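Local structure of U4/U6 snRNA-associated-splicing factor PRP24 (Saccharomyces cerevisiae, 4N0T) at residues E279-L284 and G353-M358. The protein binds U6 snRNA and acts as a recycling factor of the spliceosome, promoting the annealing of U6 with U4 snRNA. Sequence-based numbering, arbitrary orientation.
Sequences ETLICL and GTINDM. With SO4 (sulfate ion), chain C.
In the occluded RNA recognition motif, Cys283 on the central strand 281-285 pairs with Gly353 at the end of strand 348-353, and the chain then turns into helix 355-365, which lies over the sheet. Cys283 and Gly353 form an antiparallel hydrogen-bonded pair: Cys283 N donates to Gly353 O at 2.8 Å, while the return bond from Gly353 N to Cys283 O is weak. On the face that carries Cys283, its sulfur packs against the first turn of the helix. Cys283 SG sits 3.6 Å from Ile355 CA and 3.7 Å from Met358 CE, which the bend at chi3 (61°) brings round. Leu281 and Ile355 cross at about a right angle, Leu281 CD1 against Ile355 CG1, and both also touch helix 258-270. The helix start is fixed by a capping box: Asp357 N donates to Thr354 OG1 at 3.0 Å, and Thr354 N to Asp357 OD2, met from above the carboxylate plane. Asp357 OD1 forms a salt bridge with Arg360 NH2. An alanine in place of Asp357 would probably leave Thr354 N without its side-chain acceptor and Arg360 without this partner. A sulfate ion, probably from the crystallisation liquor, sits at this helix start, its O4 accepting from Thr354 OG1 at 3.1 Å.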
loop_
_atom_site.group_PDB
_atom_site.type_symbol
_atom_site.label_atom_id
_atom_site.label_comp_id
_atom_site.label_asym_id
_atom_site.label_seq_id
_atom_site.Cartn_x
_atom_site.Cartn_y
_atom_site.Cartn_z
ATOM N N GLU A 279 -21.136 -19.282 -5.333
ATOM C CA GLU A 279 -21.561 -19.149 -6.720
ATOM C C GLU A 279 -21.725 -17.683 -7.134
ATOM O O GLU A 279 -21.925 -17.395 -8.309
ATOM C CB GLU A 279 -22.832 -19.966 -6.990
ATOM C CG GLU A 279 -24.090 -19.452 -6.310
ATOM C CD GLU A 279 -25.287 -20.351 -6.577
ATOM O OE1 GLU A 279 -25.075 -21.549 -6.878
ATOM O OE2 GLU A 279 -26.435 -19.860 -6.491
ATOM N N THR A 280 -21.615 -16.761 -6.177
ATOM C CA THR A 280 -21.693 -15.333 -6.496
ATOM C C THR A 280 -20.311 -14.698 -6.713
ATOM O O THR A 280 -20.216 -13.504 -7.020
ATOM C CB THR A 280 -22.423 -14.526 -5.407
ATOM O OG1 THR A 280 -21.638 -14.507 -4.207
ATOM C CG2 THR A 280 -23.798 -15.121 -5.114
ATOM N N LEU A 281 -19.250 -15.479 -6.535
ATOM C CA LEU A 281 -17.898 -14.923 -6.673
ATOM C C LEU A 281 -17.063 -15.585 -7.765
ATOM O O LEU A 281 -17.319 -16.726 -8.169
ATOM C CB LEU A 281 -17.145 -14.975 -5.337
ATOM C CG LEU A 281 -16.779 -16.330 -4.710
ATOM C CD1 LEU A 281 -15.469 -16.882 -5.266
ATOM C CD2 LEU A 281 -16.689 -16.213 -3.190
ATOM N N ILE A 282 -16.045 -14.867 -8.228
ATOM C CA ILE A 282 -15.023 -15.456 -9.082
ATOM C C ILE A 282 -13.658 -15.005 -8.577
ATOM O O ILE A 282 -13.559 -14.048 -7.809
ATOM C CB ILE A 282 -15.158 -15.018 -10.560
ATOM C CG1 ILE A 282 -14.778 -13.544 -10.719
ATOM C CG2 ILE A 282 -16.569 -15.297 -11.097
ATOM C CD1 ILE A 282 -14.786 -13.074 -12.173
ATOM N N CYS A 283 -12.610 -15.704 -8.998
ATOM C CA CYS A 283 -11.258 -15.277 -8.694
ATOM C C CYS A 283 -10.590 -14.847 -9.978
ATOM O O CYS A 283 -10.856 -15.415 -11.040
ATOM C CB CYS A 283 -10.458 -16.426 -8.092
ATOM S SG CYS A 283 -11.043 -16.894 -6.443
ATOM N N LEU A 284 -9.734 -13.837 -9.876
ATOM C CA LEU A 284 -8.869 -13.431 -10.982
ATOM C C LEU A 284 -7.426 -13.693 -10.571
ATOM O O LEU A 284 -7.039 -13.408 -9.445
ATOM C CB LEU A 284 -9.045 -11.939 -11.273
ATOM C CG LEU A 284 -10.432 -11.496 -11.741
ATOM C CD1 LEU A 284 -10.406 -10.015 -12.104
ATOM C CD2 LEU A 284 -10.908 -12.331 -12.956
ATOM N N GLY A 353 -11.679 -18.070 -12.461
ATOM C CA GLY A 353 -11.947 -19.420 -12.005
ATOM C C GLY A 353 -12.504 -19.391 -10.607
ATOM O O GLY A 353 -12.710 -18.313 -10.044
ATOM N N THR A 354 -12.754 -20.570 -10.048
ATOM C CA THR A 354 -13.188 -20.670 -8.663
ATOM C C THR A 354 -11.995 -20.470 -7.746
ATOM O O THR A 354 -10.846 -20.391 -8.209
ATOM C CB THR A 354 -13.747 -22.063 -8.374
ATOM O OG1 THR A 354 -12.696 -23.021 -8.527
ATOM C CG2 THR A 354 -14.887 -22.392 -9.325
ATOM N N ILE A 355 -12.262 -20.408 -6.438
ATOM C CA ILE A 355 -11.176 -20.386 -5.473
ATOM C C ILE A 355 -10.232 -21.570 -5.682
ATOM O O ILE A 355 -9.019 -21.404 -5.704
ATOM C CB ILE A 355 -11.708 -20.354 -4.014
ATOM C CG1 ILE A 355 -12.343 -18.989 -3.743
ATOM C CG2 ILE A 355 -10.577 -20.635 -3.021
ATOM C CD1 ILE A 355 -13.180 -18.934 -2.465
ATOM N N ASN A 356 -10.783 -22.768 -5.865
ATOM C CA ASN A 356 -9.928 -23.937 -6.044
ATOM C C ASN A 356 -9.125 -23.904 -7.351
ATOM O O ASN A 356 -7.991 -24.398 -7.395
ATOM C CB ASN A 356 -10.728 -25.243 -5.896
ATOM C CG ASN A 356 -11.133 -25.522 -4.456
ATOM O OD1 ASN A 356 -10.544 -24.986 -3.519
ATOM N ND2 ASN A 356 -12.147 -26.366 -4.276
ATOM N N ASP A 357 -9.692 -23.301 -8.395
ATOM C CA ASP A 357 -8.956 -23.098 -9.653
ATOM C C ASP A 357 -7.748 -22.199 -9.411
ATOM O O ASP A 357 -6.640 -22.452 -9.894
ATOM C CB ASP A 357 -9.842 -22.424 -10.711
ATOM C CG ASP A 357 -10.902 -23.346 -11.286
ATOM O OD1 ASP A 357 -10.710 -24.586 -11.289
ATOM O OD2 ASP A 357 -11.936 -22.811 -11.743
ATOM N N MET A 358 -7.983 -21.118 -8.676
ATOM C CA MET A 358 -6.919 -20.187 -8.338
ATOM C C MET A 358 -5.814 -20.899 -7.567
ATOM O O MET A 358 -4.635 -20.726 -7.864
ATOM C CB MET A 358 -7.487 -19.028 -7.512
ATOM C CG MET A 358 -6.415 -18.070 -7.004
ATOM S SD MET A 358 -7.137 -16.716 -6.023
ATOM C CE MET A 358 -7.899 -17.629 -4.683
HETATM S S SO4 C . -13.653 -26.942 -7.711
HETATM O O1 SO4 C . -14.281 -26.125 -6.675
HETATM O O2 SO4 C . -12.747 -27.918 -7.095
HETATM O O3 SO4 C . -14.686 -27.638 -8.475
HETATM O O4 SO4 C . -12.923 -26.062 -8.620
#